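Local coordinates for protein proline dehydrogenase (Deinococcus radiodurans, PDB 4H6Q) that catalyses the FAD-dependent oxidation of L-proline to delta-1-pyrroline-5-carboxylate, passing electrons to a quinone in the first step of proline breakdown, at residues Thr165-Arg178 with Arg189-Tyr203. Sequence-based numbering, arbitrary orientation.
Sequences TVLQSYLYRSLGDR and RMVKGAYLEPATVAY. With FAD (flavin-adenine dinucleotide), chain C.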
loop_
_atom_site.group_PDB
_atom_site.type_symbol
_atom_site.label_atom_id
_atom_site.label_comp_id
_atom_site.label_asym_id
_atom_site.label_seq_id
_atom_site.Cartn_x
_atom_site.Cartn_y
_atom_site.Cartn_z
ATOM N N THR A 165 -6.308 5.052 -2.122
ATOM C CA THR A 165 -5.748 5.194 -0.772
ATOM C C THR A 165 -6.108 3.969 0.077
ATOM O O THR A 165 -6.436 2.910 -0.507
ATOM C CB THR A 165 -6.104 6.573 -0.126
ATOM O OG1 THR A 165 -5.312 6.760 1.048
ATOM C CG2 THR A 165 -7.583 6.706 0.251
ATOM N N VAL A 166 -5.975 4.119 1.395
ATOM C CA VAL A 166 -6.026 3.012 2.347
ATOM C C VAL A 166 -6.863 3.451 3.553
ATOM O O VAL A 166 -6.776 4.619 3.971
ATOM C CB VAL A 166 -4.602 2.681 2.871
ATOM C CG1 VAL A 166 -4.637 1.582 3.928
ATOM C CG2 VAL A 166 -3.629 2.333 1.690
ATOM N N LEU A 167 -7.680 2.542 4.102
ATOM C CA LEU A 167 -8.326 2.784 5.398
ATOM C C LEU A 167 -8.000 1.651 6.330
ATOM O O LEU A 167 -7.968 0.447 5.929
ATOM C CB LEU A 167 -9.841 2.953 5.300
ATOM C CG LEU A 167 -10.275 4.202 4.527
ATOM C CD1 LEU A 167 -11.742 4.177 4.274
ATOM C CD2 LEU A 167 -9.900 5.492 5.254
ATOM N N GLN A 168 -7.783 2.036 7.592
ATOM C CA GLN A 168 -7.322 1.067 8.614
ATOM C C GLN A 168 -8.482 0.659 9.522
ATOM O O GLN A 168 -9.127 1.538 10.179
ATOM C CB GLN A 168 -6.191 1.664 9.478
ATOM C CG GLN A 168 -4.963 2.082 8.680
ATOM C CD GLN A 168 -4.310 3.317 9.213
ATOM O OE1 GLN A 168 -5.005 4.275 9.562
ATOM N NE2 GLN A 168 -2.992 3.362 9.191
ATOM N N SER A 169 -8.769 -0.638 9.620
ATOM C CA SER A 169 -9.952 -1.090 10.377
ATOM C C SER A 169 -9.808 -0.920 11.877
ATOM O O SER A 169 -10.807 -1.007 12.610
ATOM C CB SER A 169 -10.303 -2.551 10.076
ATOM O OG SER A 169 -9.411 -3.473 10.743
ATOM N N TYR A 170 -8.597 -0.707 12.390
ATOM C CA TYR A 170 -8.480 -0.509 13.833
ATOM C C TYR A 170 -8.954 0.851 14.297
ATOM O O TYR A 170 -9.170 1.040 15.509
ATOM C CB TYR A 170 -7.087 -0.883 14.390
ATOM C CG TYR A 170 -5.858 -0.045 14.013
ATOM C CD1 TYR A 170 -4.594 -0.448 14.475
ATOM C CD2 TYR A 170 -5.903 1.071 13.161
ATOM C CE1 TYR A 170 -3.413 0.263 14.161
ATOM C CE2 TYR A 170 -4.732 1.773 12.815
ATOM C CZ TYR A 170 -3.491 1.353 13.308
ATOM O OH TYR A 170 -2.348 2.044 12.960
ATOM N N LEU A 171 -9.164 1.806 13.389
ATOM C CA LEU A 171 -9.588 3.164 13.817
ATOM C C LEU A 171 -11.107 3.292 13.903
ATOM O O LEU A 171 -11.825 2.901 12.974
ATOM C CB LEU A 171 -9.073 4.244 12.861
ATOM C CG LEU A 171 -7.562 4.414 12.696
ATOM C CD1 LEU A 171 -7.256 5.694 11.891
ATOM C CD2 LEU A 171 -6.829 4.456 14.019
ATOM N N TYR A 172 -11.600 3.894 14.985
ATOM C CA TYR A 172 -13.020 4.159 15.107
ATOM C C TYR A 172 -13.571 5.006 13.979
ATOM O O TYR A 172 -14.746 4.853 13.637
ATOM C CB TYR A 172 -13.310 4.903 16.421
ATOM C CG TYR A 172 -12.794 4.222 17.662
ATOM C CD1 TYR A 172 -13.260 2.968 18.053
ATOM C CD2 TYR A 172 -11.902 4.874 18.502
ATOM C CE1 TYR A 172 -12.801 2.371 19.241
ATOM C CE2 TYR A 172 -11.444 4.283 19.666
ATOM C CZ TYR A 172 -11.905 3.037 20.039
ATOM O OH TYR A 172 -11.442 2.450 21.216
ATOM N N ARG A 173 -12.742 5.890 13.408
ATOM C CA ARG A 173 -13.227 6.865 12.405
ATOM C C ARG A 173 -13.381 6.271 10.997
ATOM O O ARG A 173 -13.959 6.921 10.104
ATOM C CB ARG A 173 -12.264 8.044 12.307
ATOM C CG ARG A 173 -10.797 7.640 11.958
ATOM C CD ARG A 173 -9.927 8.887 11.719
ATOM N NE ARG A 173 -10.458 9.690 10.606
ATOM C CZ ARG A 173 -10.157 10.967 10.391
ATOM N NH1 ARG A 173 -9.316 11.620 11.207
ATOM N NH2 ARG A 173 -10.707 11.605 9.371
ATOM N N SER A 174 -12.834 5.075 10.772
ATOM C CA SER A 174 -12.670 4.590 9.401
ATOM C C SER A 174 -13.985 4.329 8.626
ATOM O O SER A 174 -14.058 4.634 7.429
ATOM C CB SER A 174 -11.778 3.345 9.363
ATOM O OG SER A 174 -10.450 3.727 9.700
ATOM N N LEU A 175 -15.008 3.762 9.277
ATOM C CA LEU A 175 -16.263 3.527 8.571
ATOM C C LEU A 175 -16.879 4.835 8.064
ATOM O O LEU A 175 -17.390 4.898 6.934
ATOM C CB LEU A 175 -17.275 2.767 9.440
ATOM C CG LEU A 175 -17.110 1.241 9.463
ATOM C CD1 LEU A 175 -18.207 0.672 10.331
ATOM C CD2 LEU A 175 -17.182 0.576 8.090
ATOM N N GLY A 176 -16.869 5.873 8.906
ATOM C CA GLY A 176 -17.386 7.169 8.507
ATOM C C GLY A 176 -16.545 7.774 7.379
ATOM O O GLY A 176 -17.096 8.363 6.416
ATOM N N ASP A 177 -15.222 7.607 7.454
ATOM C CA ASP A 177 -14.354 8.103 6.383
ATOM C C ASP A 177 -14.701 7.403 5.058
ATOM O O ASP A 177 -14.777 8.051 4.012
ATOM C CB ASP A 177 -12.885 7.806 6.682
ATOM C CG ASP A 177 -12.321 8.664 7.802
ATOM O OD1 ASP A 177 -12.772 9.821 7.996
ATOM O OD2 ASP A 177 -11.383 8.186 8.456
ATOM N N ARG A 178 -14.949 6.090 5.108
ATOM C CA ARG A 178 -15.217 5.355 3.894
ATOM C C ARG A 178 -16.504 5.857 3.245
ATOM O O ARG A 178 -16.561 6.114 2.038
ATOM C CB ARG A 178 -15.325 3.859 4.186
ATOM C CG ARG A 178 -15.260 3.007 2.889
ATOM C CD ARG A 178 -16.146 1.690 2.991
ATOM N NE ARG A 178 -17.555 2.134 3.074
ATOM C CZ ARG A 178 -18.269 2.641 2.076
ATOM N NH1 ARG A 178 -17.779 2.657 0.827
ATOM N NH2 ARG A 178 -19.484 3.125 2.335
ATOM N N ARG A 189 -7.759 0.330 -0.398
ATOM C CA ARG A 189 -7.195 -0.854 0.244
ATOM C C ARG A 189 -7.636 -0.873 1.718
ATOM O O ARG A 189 -7.416 0.116 2.423
ATOM C CB ARG A 189 -5.673 -0.762 0.161
ATOM C CG ARG A 189 -4.956 -1.988 0.817
ATOM C CD ARG A 189 -3.486 -1.675 1.167
ATOM N NE ARG A 189 -2.747 -1.381 -0.054
ATOM C CZ ARG A 189 -1.713 -0.533 -0.147
ATOM N NH1 ARG A 189 -1.212 -0.284 -1.368
ATOM N NH2 ARG A 189 -1.165 -0.013 0.964
ATOM N N MET A 190 -8.278 -1.944 2.170
ATOM C CA MET A 190 -8.624 -2.113 3.580
ATOM C C MET A 190 -7.535 -2.913 4.258
ATOM O O MET A 190 -7.143 -3.981 3.744
ATOM C CB MET A 190 -9.951 -2.835 3.741
ATOM C CG MET A 190 -11.105 -2.166 2.938
ATOM S SD MET A 190 -11.204 -0.389 3.264
ATOM C CE MET A 190 -12.551 0.005 2.143
ATOM N N VAL A 191 -7.021 -2.383 5.388
ATOM C CA VAL A 191 -5.963 -3.051 6.158
ATOM C C VAL A 191 -6.412 -3.034 7.612
ATOM O O VAL A 191 -7.329 -2.285 7.973
ATOM C CB VAL A 191 -4.604 -2.302 6.024
ATOM C CG1 VAL A 191 -4.211 -2.192 4.553
ATOM C CG2 VAL A 191 -4.642 -0.908 6.656
ATOM N N LYS A 192 -5.768 -3.829 8.466
ATOM C CA LYS A 192 -6.027 -3.764 9.921
ATOM C C LYS A 192 -5.414 -2.498 10.528
ATOM O O LYS A 192 -6.120 -1.746 11.213
ATOM C CB LYS A 192 -5.559 -5.054 10.619
ATOM C CG LYS A 192 -6.370 -6.273 10.193
ATOM C CD LYS A 192 -6.051 -7.494 11.074
ATOM C CE LYS A 192 -6.713 -8.748 10.457
ATOM N NZ LYS A 192 -6.679 -9.870 11.473
ATOM N N GLY A 193 -4.130 -2.260 10.324
ATOM C CA GLY A 193 -3.465 -1.071 10.841
ATOM C C GLY A 193 -2.095 -1.388 11.406
ATOM O O GLY A 193 -1.970 -2.315 12.198
ATOM N N ALA A 194 -1.074 -0.627 10.991
ATOM C CA ALA A 194 0.327 -0.989 11.251
ATOM C C ALA A 194 0.966 -0.329 12.453
ATOM O O ALA A 194 2.058 -0.735 12.828
ATOM C CB ALA A 194 1.204 -0.718 10.039
ATOM N N TYR A 195 0.320 0.668 13.045
ATOM C CA TYR A 195 0.989 1.587 13.989
ATOM C C TYR A 195 0.528 1.377 15.433
ATOM O O TYR A 195 -0.448 0.662 15.684
ATOM C CB TYR A 195 0.780 3.047 13.537
ATOM C CG TYR A 195 1.356 3.286 12.161
ATOM C CD1 TYR A 195 2.710 3.630 11.984
ATOM C CD2 TYR A 195 0.570 3.132 11.034
ATOM C CE1 TYR A 195 3.246 3.819 10.714
ATOM C CE2 TYR A 195 1.105 3.307 9.778
ATOM C CZ TYR A 195 2.422 3.668 9.620
ATOM O OH TYR A 195 2.896 3.815 8.336
ATOM N N LEU A 196 1.247 1.965 16.371
ATOM C CA LEU A 196 0.896 1.901 17.792
ATOM C C LEU A 196 -0.083 3.004 18.073
ATOM O O LEU A 196 0.266 4.195 17.917
ATOM C CB LEU A 196 2.161 2.082 18.641
ATOM C CG LEU A 196 2.037 1.919 20.138
ATOM C CD1 LEU A 196 1.635 0.464 20.464
ATOM C CD2 LEU A 196 3.373 2.336 20.792
ATOM N N GLU A 197 -1.311 2.654 18.435
ATOM C CA GLU A 197 -2.403 3.654 18.611
ATOM C C GLU A 197 -3.175 3.430 19.912
ATOM O O GLU A 197 -3.487 2.286 20.271
ATOM C CB GLU A 197 -3.365 3.630 17.416
ATOM C CG GLU A 197 -2.735 3.980 16.066
ATOM C CD GLU A 197 -2.435 5.464 15.903
ATOM O OE1 GLU A 197 -2.647 6.255 16.858
ATOM O OE2 GLU A 197 -1.974 5.850 14.818
ATOM N N PRO A 198 -3.506 4.521 20.622
ATOM C CA PRO A 198 -4.166 4.424 21.937
ATOM C C PRO A 198 -5.664 4.148 21.809
ATOM O O PRO A 198 -6.213 4.300 20.716
ATOM C CB PRO A 198 -3.902 5.806 22.567
ATOM C CG PRO A 198 -3.886 6.709 21.316
ATOM C CD PRO A 198 -3.165 5.906 20.271
ATOM N N ALA A 199 -6.283 3.687 22.900
ATOM C CA ALA A 199 -7.679 3.294 22.920
ATOM C C ALA A 199 -8.625 4.446 22.648
ATOM O O ALA A 199 -9.810 4.212 22.398
ATOM C CB ALA A 199 -8.031 2.629 24.271
ATOM N N THR A 200 -8.145 5.687 22.690
ATOM C CA THR A 200 -9.019 6.796 22.278
ATOM C C THR A 200 -9.160 6.889 20.757
ATOM O O THR A 200 -10.045 7.579 20.264
ATOM C CB THR A 200 -8.500 8.130 22.798
ATOM O OG1 THR A 200 -7.147 8.274 22.354
ATOM C CG2 THR A 200 -8.555 8.184 24.358
ATOM N N VAL A 201 -8.294 6.181 20.029
ATOM C CA VAL A 201 -8.187 6.292 18.552
ATOM C C VAL A 201 -8.515 4.977 17.890
ATOM O O VAL A 201 -9.125 4.940 16.798
ATOM C CB VAL A 201 -6.698 6.710 18.204
ATOM C CG1 VAL A 201 -6.293 6.477 16.802
ATOM C CG2 VAL A 201 -6.399 8.181 18.705
ATOM N N ALA A 202 -8.053 3.887 18.499
ATOM C CA ALA A 202 -8.134 2.554 17.921
ATOM C C ALA A 202 -8.736 1.541 18.857
ATOM O O ALA A 202 -8.452 1.557 20.048
ATOM C CB ALA A 202 -6.780 2.096 17.508
ATOM N N TYR A 203 -9.526 0.624 18.307
ATOM C CA TYR A 203 -10.121 -0.482 19.077
ATOM C C TYR A 203 -9.035 -1.326 19.769
ATOM O O TYR A 203 -8.158 -1.859 19.091
ATOM C CB TYR A 203 -10.852 -1.433 18.132
ATOM C CG TYR A 203 -12.110 -0.914 17.511
ATOM C CD1 TYR A 203 -13.272 -0.842 18.259
ATOM C CD2 TYR A 203 -12.159 -0.533 16.161
ATOM C CE1 TYR A 203 -14.460 -0.405 17.710
ATOM C CE2 TYR A 203 -13.360 -0.056 15.595
ATOM C CZ TYR A 203 -14.493 0.013 16.394
ATOM O OH TYR A 203 -15.685 0.466 15.845
HETATM P PA FAD C . -2.775 -10.369 11.473
HETATM O O1A FAD C . -4.063 -10.623 12.263
HETATM O O2A FAD C . -1.762 -9.482 12.070
HETATM O O5B FAD C . -2.032 -11.609 11.066
HETATM C C5B FAD C . -2.716 -12.660 10.401
HETATM C C4B FAD C . -1.819 -13.834 10.068
HETATM O O4B FAD C . -1.031 -13.463 8.960
HETATM C C3B FAD C . -0.830 -14.173 11.124
HETATM O O3B FAD C . -1.336 -14.985 12.171
HETATM C C2B FAD C . 0.229 -14.821 10.317
HETATM O O2B FAD C . -0.148 -16.109 9.880
HETATM C C1B FAD C . 0.282 -13.912 9.131
HETATM N N9A FAD C . 1.169 -12.762 9.305
HETATM C C8A FAD C . 0.806 -11.417 9.266
HETATM N N7A FAD C . 1.856 -10.617 9.451
HETATM C C5A FAD C . 2.968 -11.444 9.584
HETATM C C6A FAD C . 4.313 -11.213 9.801
HETATM N N6A FAD C . 4.838 -9.890 9.903
HETATM N N1A FAD C . 5.131 -12.273 9.901
HETATM C C2A FAD C . 4.680 -13.540 9.796
HETATM N N3A FAD C . 3.384 -13.826 9.594
HETATM C C4A FAD C . 2.546 -12.801 9.477
HETATM N N1 FAD C . -1.385 -0.821 7.364
HETATM C C2 FAD C . -1.346 0.537 7.444
HETATM O O2 FAD C . -1.546 1.067 8.626
HETATM N N3 FAD C . -1.132 1.339 6.356
HETATM C C4 FAD C . -0.931 0.799 5.091
HETATM O O4 FAD C . -0.704 1.605 4.034
HETATM C C4X FAD C . -0.956 -0.659 4.951
HETATM N N5 FAD C . -0.766 -1.250 3.728
HETATM C C5X FAD C . -0.842 -2.623 3.668
HETATM C C6 FAD C . -0.663 -3.260 2.430
HETATM C C7 FAD C . -0.766 -4.671 2.337
HETATM C C7M FAD C . -0.573 -5.366 0.991
HETATM C C8 FAD C . -1.050 -5.417 3.507
HETATM C C8M FAD C . -1.176 -6.915 3.452
HETATM C C9 FAD C . -1.193 -4.773 4.746
HETATM C C9A FAD C . -1.111 -3.396 4.825
HETATM N N10 FAD C . -1.294 -2.778 6.078
HETATM C C10 FAD C . -1.207 -1.410 6.147
HETATM C "C1'" FAD C . -1.613 -3.532 7.279
HETATM C "C2'" FAD C . -0.487 -3.835 8.218
HETATM O "O2'" FAD C . 0.676 -3.967 7.409
HETATM C "C3'" FAD C . -1.165 -5.007 8.970
HETATM O "O3'" FAD C . -1.762 -4.672 10.187
HETATM C "C4'" FAD C . -0.407 -6.267 9.106
HETATM O "O4'" FAD C . -0.128 -6.659 7.809
HETATM C "C5'" FAD C . -1.283 -7.285 9.822
HETATM O "O5'" FAD C . -1.337 -8.447 9.054
HETATM P P FAD C . -2.702 -9.196 8.723
HETATM O O1P FAD C . -3.911 -8.368 8.193
HETATM O O2P FAD C . -2.208 -10.450 7.953
HETATM O O3P FAD C . -3.207 -9.875 10.099
HETATM O O HOH W 1 -2.617 4.455 12.616
HETATM O O HOH W 2 -10.360 6.905 15.196
#
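The ring of Tyr170 is sandwiched by backbone and methyl: Gly193 CA sits over the centre of one face, 3.5 Å from the ring centroid in a CH-pi contact, Ala202 CB lies over the opposite face, and Tyr195 O is at the edge, near the plane. With chi1 at 68°, CG stands between the backbone N and carbonyl carbon, which sends the ring across the 193-203 loop until OH accepts a hydrogen bond from Tyr195 N (3.0 Å) at the edge of the Tyr195 ring. A water joins that hydroxyl to Glu197 OE2, whose partner oxygen OE1 bonds His141. Tyr172 turns its edge to the face of Tyr203 in a T-shaped pair, planes at 69°; Ala202 CA lies over its own face, toward the rim, and Ala199 O, at its edge, accepts from OH (2.7 Å). Cut back to an alanine here, Tyr170 would probably no longer offer Tyr195 N an acceptor, and a gap would open between Gly193 and Ala202. Tyr203 N to Tyr170 O and Tyr172 N to Val201 O tie the loop's end to the Tyr170-Tyr172 turn.

On the barrel side, parallel neighbours 163-168 and 188-191 belong to one beta-alpha-beta unit of the beta8-alpha8 barrel. Val166 CG2 lies over the Arg189 guanidinium, whose NH2 donates to flavin N5 (3.1 Å) and pairs with Asp137, while NH1 bonds Ser98 OG. Gln168 NE2 meets flavin O2 at 2.8 Å, almost straight (172°), and Ala194 N shares that oxygen. The N5 donor probably readies oxidised flavin for hydride, though reduction would probably disturb this bond; the O2 donors probably steady negative charge around N1-C2=O.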